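Local coordinates for amphiphysin (PDB 1URU), which probably senses and binds curved membranes during endocytosis through its banana-shaped, dimeric coiled-coil BAR domain, at residues K58-Y63 with D115-P120; I119-Y124 with I201-T206. All coordinates share one frame; numbering follows the deposited sequence.

Contact 1: residues K58-Y63 with D115-P120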
# COMPACT_ATOMS: atom_id res chain seq x y z
N LYS A 58 -9.13 14.39 -0.07
CA LYS A 58 -7.91 14.23 0.71
C LYS A 58 -7.60 12.74 0.94
O LYS A 58 -6.58 12.25 0.47
CB LYS A 58 -8.06 14.97 2.05
CG LYS A 58 -6.82 15.02 2.89
CD LYS A 58 -7.12 15.07 4.40
CE LYS A 58 -5.86 15.38 5.22
NZ LYS A 58 -5.56 16.86 5.25
N GLU A 59 -8.49 12.04 1.63
CA GLU A 59 -8.28 10.64 1.96
C GLU A 59 -8.08 9.75 0.75
O GLU A 59 -7.29 8.83 0.79
CB GLU A 59 -9.43 10.07 2.78
CG GLU A 59 -9.72 10.81 4.07
CD GLU A 59 -8.49 11.00 4.92
OE1 GLU A 59 -7.61 10.09 4.95
OE2 GLU A 59 -8.40 12.08 5.56
N PHE A 60 -8.82 10.03 -0.32
CA PHE A 60 -8.73 9.21 -1.51
C PHE A 60 -7.39 9.45 -2.20
O PHE A 60 -6.82 8.54 -2.77
CB PHE A 60 -9.91 9.47 -2.46
CG PHE A 60 -9.93 8.54 -3.61
CD1 PHE A 60 -10.24 7.21 -3.40
CD2 PHE A 60 -9.53 8.94 -4.85
CE1 PHE A 60 -10.22 6.31 -4.45
CE2 PHE A 60 -9.49 8.04 -5.92
CZ PHE A 60 -9.84 6.72 -5.72
N ASN A 61 -6.90 10.68 -2.16
CA ASN A 61 -5.59 10.97 -2.72
C ASN A 61 -4.49 10.31 -1.90
O ASN A 61 -3.48 9.89 -2.43
CB ASN A 61 -5.36 12.49 -2.85
CG ASN A 61 -5.90 13.06 -4.16
OD1 ASN A 61 -6.52 14.11 -4.18
ND2 ASN A 61 -5.66 12.36 -5.25
N ASN A 62 -4.72 10.19 -0.60
CA ASN A 62 -3.81 9.49 0.28
C ASN A 62 -3.83 7.99 -0.06
O ASN A 62 -2.80 7.36 -0.13
CB ASN A 62 -4.16 9.76 1.74
CG ASN A 62 -3.22 9.06 2.70
OD1 ASN A 62 -2.01 9.28 2.66
ND2 ASN A 62 -3.77 8.19 3.55
N TYR A 63 -5.02 7.46 -0.34
CA TYR A 63 -5.21 6.06 -0.71
C TYR A 63 -4.49 5.73 -2.00
O TYR A 63 -3.83 4.72 -2.10
CB TYR A 63 -6.67 5.76 -0.88
CG TYR A 63 -7.02 4.33 -1.19
CD1 TYR A 63 -6.75 3.32 -0.28
CD2 TYR A 63 -7.65 3.98 -2.38
CE1 TYR A 63 -7.09 1.99 -0.53
CE2 TYR A 63 -8.00 2.65 -2.66
CZ TYR A 63 -7.72 1.67 -1.71
OH TYR A 63 -8.05 0.37 -1.94
N ASP A 115 -8.06 7.88 -12.37
CA ASP A 115 -8.69 8.38 -13.57
C ASP A 115 -10.21 8.31 -13.45
O ASP A 115 -10.85 9.32 -13.20
CB ASP A 115 -8.20 7.62 -14.81
CG ASP A 115 -8.85 8.10 -16.10
OD1 ASP A 115 -8.44 7.64 -17.19
OD2 ASP A 115 -9.77 8.93 -16.12
N GLN A 116 -10.78 7.12 -13.62
CA GLN A 116 -12.23 6.93 -13.56
C GLN A 116 -12.84 7.39 -12.21
O GLN A 116 -13.86 8.04 -12.20
CB GLN A 116 -12.62 5.47 -13.85
CG GLN A 116 -12.75 5.11 -15.33
CD GLN A 116 -11.40 5.12 -16.08
OE1 GLN A 116 -10.52 4.30 -15.81
NE2 GLN A 116 -11.25 6.04 -17.02
N VAL A 117 -12.19 7.08 -11.08
CA VAL A 117 -12.76 7.40 -9.76
C VAL A 117 -12.41 8.80 -9.34
O VAL A 117 -13.25 9.52 -8.82
CB VAL A 117 -12.26 6.49 -8.61
CG1 VAL A 117 -13.06 6.78 -7.35
CG2 VAL A 117 -12.36 5.02 -8.94
N LEU A 118 -11.14 9.16 -9.55
CA LEU A 118 -10.58 10.39 -8.99
C LEU A 118 -11.08 11.63 -9.66
O LEU A 118 -11.43 12.56 -8.96
CB LEU A 118 -9.05 10.38 -9.03
CG LEU A 118 -8.36 11.70 -8.65
CD1 LEU A 118 -8.57 12.02 -7.18
CD2 LEU A 118 -6.90 11.65 -8.96
N ILE A 119 -11.10 11.66 -11.00
CA ILE A 119 -11.41 12.89 -11.75
C ILE A 119 -12.83 13.42 -11.46
O ILE A 119 -12.99 14.61 -11.23
CB ILE A 119 -11.15 12.75 -13.29
CG1 ILE A 119 -9.72 13.13 -13.66
CG2 ILE A 119 -12.04 13.68 -14.10
CD1 ILE A 119 -8.79 12.01 -13.58
N PRO A 120 -13.87 12.58 -11.52
CA PRO A 120 -15.18 13.04 -11.07
C PRO A 120 -15.14 13.60 -9.66
O PRO A 120 -15.91 14.51 -9.37
CB PRO A 120 -16.04 11.77 -11.14
CG PRO A 120 -15.46 11.03 -12.22
CD PRO A 120 -13.95 11.22 -12.08
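F60 and V117 meet through matching first torsions. F60 holds CG anti to the backbone N (chi1 -173°), which carries the ring out from helix 35-84 toward helix 92-156. V117 places CG1 anti to its own N (chi1 -172°), and this methyl is the branch that reaches the ring. F60 CZ lies 3.6 Å from V117 CG1, and the two side chains cross at about a right angle. L118 comes to the same ring from its edge. Its CB is 3.9 Å from F60 CE2, and its CD1 lies in the ring plane, 4.0 Å from F60 CD2. The outer end of the ring thus abuts two consecutive residues of the facing helix, CZ on V117 and CE2 on L118. L118 also reaches N61, whose ND2 is 3.5 Å from L118 CD1; this is a van der Waals touch of an amide on a methyl. The contact is mostly apolar and small, burying 189 Å² over both sides. The two segments run antiparallel at 153°, with axes 11.0 Å apart, so side chains rather than backbones fill the gap. The pair joins the first two long helices of the BAR three-helix coiled coil. L211 of helix 172-239 also touches F60, and N207 and T210 of that helix pack on V117. L77 of the second subunit lies against F60 as well, placing this layer beside the dimer interface.

Contact 2: residues I119-Y124 with I201-T206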
# COMPACT_ATOMS: atom_id res chain seq x y z
N ILE A 119 -11.10 11.66 -11.00
CA ILE A 119 -11.41 12.89 -11.75
C ILE A 119 -12.83 13.42 -11.46
O ILE A 119 -12.99 14.61 -11.23
CB ILE A 119 -11.15 12.75 -13.29
CG1 ILE A 119 -9.72 13.13 -13.66
CG2 ILE A 119 -12.04 13.68 -14.10
CD1 ILE A 119 -8.79 12.01 -13.58
N PRO A 120 -13.87 12.58 -11.52
CA PRO A 120 -15.18 13.04 -11.07
C PRO A 120 -15.14 13.60 -9.66
O PRO A 120 -15.91 14.51 -9.37
CB PRO A 120 -16.04 11.77 -11.14
CG PRO A 120 -15.46 11.03 -12.22
CD PRO A 120 -13.95 11.22 -12.08
N LEU A 121 -14.28 13.06 -8.80
CA LEU A 121 -14.22 13.54 -7.40
C LEU A 121 -13.63 14.93 -7.32
O LEU A 121 -14.11 15.75 -6.55
CB LEU A 121 -13.42 12.58 -6.53
CG LEU A 121 -13.25 12.87 -5.04
CD1 LEU A 121 -14.57 13.17 -4.32
CD2 LEU A 121 -12.50 11.69 -4.37
N ASN A 122 -12.61 15.17 -8.15
CA ASN A 122 -11.92 16.45 -8.23
C ASN A 122 -12.82 17.49 -8.88
O ASN A 122 -12.76 18.65 -8.52
CB ASN A 122 -10.59 16.35 -9.02
CG ASN A 122 -9.48 15.63 -8.24
OD1 ASN A 122 -9.46 15.58 -7.02
ND2 ASN A 122 -8.54 15.08 -8.98
N THR A 123 -13.66 17.04 -9.82
CA THR A 123 -14.61 17.92 -10.52
C THR A 123 -15.80 18.36 -9.63
O THR A 123 -16.20 19.52 -9.63
CB THR A 123 -15.12 17.23 -11.78
OG1 THR A 123 -14.08 17.18 -12.76
CG2 THR A 123 -16.19 18.03 -12.47
N TYR A 124 -16.34 17.41 -8.89
CA TYR A 124 -17.44 17.65 -7.98
C TYR A 124 -16.95 18.50 -6.84
O TYR A 124 -17.63 19.42 -6.39
CB TYR A 124 -17.99 16.32 -7.47
CG TYR A 124 -18.90 16.39 -6.27
CD1 TYR A 124 -20.27 16.71 -6.41
CD2 TYR A 124 -18.42 16.09 -5.00
CE1 TYR A 124 -21.11 16.76 -5.28
CE2 TYR A 124 -19.24 16.13 -3.89
CZ TYR A 124 -20.58 16.45 -4.02
OH TYR A 124 -21.35 16.44 -2.88
N ILE A 201 -26.25 13.06 -3.53
CA ILE A 201 -26.61 11.65 -3.48
C ILE A 201 -26.15 11.00 -4.76
O ILE A 201 -25.40 10.04 -4.73
CB ILE A 201 -28.15 11.45 -3.34
CG1 ILE A 201 -28.67 11.93 -1.99
CG2 ILE A 201 -28.52 9.96 -3.52
CD1 ILE A 201 -30.15 12.37 -2.03
N LEU A 202 -26.62 11.53 -5.88
CA LEU A 202 -26.27 10.99 -7.19
C LEU A 202 -24.75 10.97 -7.41
O LEU A 202 -24.22 10.03 -7.99
CB LEU A 202 -26.95 11.79 -8.32
CG LEU A 202 -26.62 11.35 -9.76
CD1 LEU A 202 -27.20 9.96 -10.07
CD2 LEU A 202 -27.10 12.39 -10.78
N PHE A 203 -24.06 12.02 -6.97
CA PHE A 203 -22.62 12.02 -7.09
C PHE A 203 -22.01 10.82 -6.40
O PHE A 203 -21.18 10.12 -6.96
CB PHE A 203 -21.98 13.25 -6.51
CG PHE A 203 -20.50 13.09 -6.38
CD1 PHE A 203 -19.71 12.98 -7.53
CD2 PHE A 203 -19.91 12.93 -5.13
CE1 PHE A 203 -18.35 12.78 -7.45
CE2 PHE A 203 -18.55 12.73 -5.03
CZ PHE A 203 -17.76 12.65 -6.20
N LEU A 204 -22.41 10.59 -5.15
CA LEU A 204 -21.80 9.52 -4.37
C LEU A 204 -22.18 8.12 -4.81
O LEU A 204 -21.35 7.23 -4.74
CB LEU A 204 -22.09 9.68 -2.89
CG LEU A 204 -20.94 10.46 -2.24
CD1 LEU A 204 -21.42 11.80 -1.66
CD2 LEU A 204 -20.27 9.57 -1.21
N VAL A 205 -23.42 7.91 -5.23
CA VAL A 205 -23.80 6.60 -5.71
C VAL A 205 -22.94 6.31 -6.95
O VAL A 205 -22.47 5.19 -7.11
CB VAL A 205 -25.35 6.44 -5.97
CG1 VAL A 205 -26.17 6.78 -4.72
CG2 VAL A 205 -25.82 7.26 -7.12
N THR A 206 -22.69 7.30 -7.78
CA THR A 206 -21.92 7.07 -9.01
C THR A 206 -20.43 6.89 -8.72
O THR A 206 -19.83 5.97 -9.24
CB THR A 206 -22.22 8.16 -10.12
OG1 THR A 206 -21.89 9.47 -9.67
CG2 THR A 206 -23.74 8.28 -10.40
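The antiparallel pairing of helices 92-156 and 172-239 in the BAR coiled coil is carried here mainly by an aromatic stack. Y124 and F203 lie in an offset stack, with ring centroids 3.8 Å apart and planes turned by only 7°. Y124 CD2 comes 3.4 Å from F203 CE2. The displacement puts each CB over the partner's ring: Y124 CB sits 3.8 Å from the F203 centroid, and F203 CB sits 4.1 Å from the Y124 centroid, both as CH-pi contacts. Both rings have CG anti to the backbone N (chi1 166° for Y124, 167° for F203), which sends them out from facing helices to overlap. L121 meets F203 at the ring edge, with L121 CD1 3.7 Å from F203 CZ. P120 O lies 3.6 Å from F203 CE1, while also accepting the backbone bond from Y124 N. The tyrosine hydroxyl is held by Q49 NE2 of helix 35-84. An alanine in place of Y124 would probably leave one face of F203 without its stacking partner and Q49 without this hydrogen bond. F128, one turn further along helix 92-156, meets the Y124 ring edge-to-face, while on helix 35-84 A53 packs against Y124, and L56 and F60 against L121. All three helices therefore meet at this level, and I84 of the second subunit packs on L204.

Contacts 1 and 2 are successive layers of one three-helix bundle, with centres 10 Å apart. Helix 92-156 serves both: V117 and L118 touch helix 35-84 in contact 1; L121, one turn on, and Y124, nearly two turns on, touch F203 of helix 172-239 in contact 2. The segments share I119 and P120. The layers touch directly where F60 CB lies 3.9 Å from L121 CD2, so L121 bridges F60, at its CB, and the edge of the F203 ring. The first layer sets one ring against aliphatic side chains, with an amide at its margin; the second is a ring pair. Both also reach the second subunit, consistent with a place in the central part of the curved dimer.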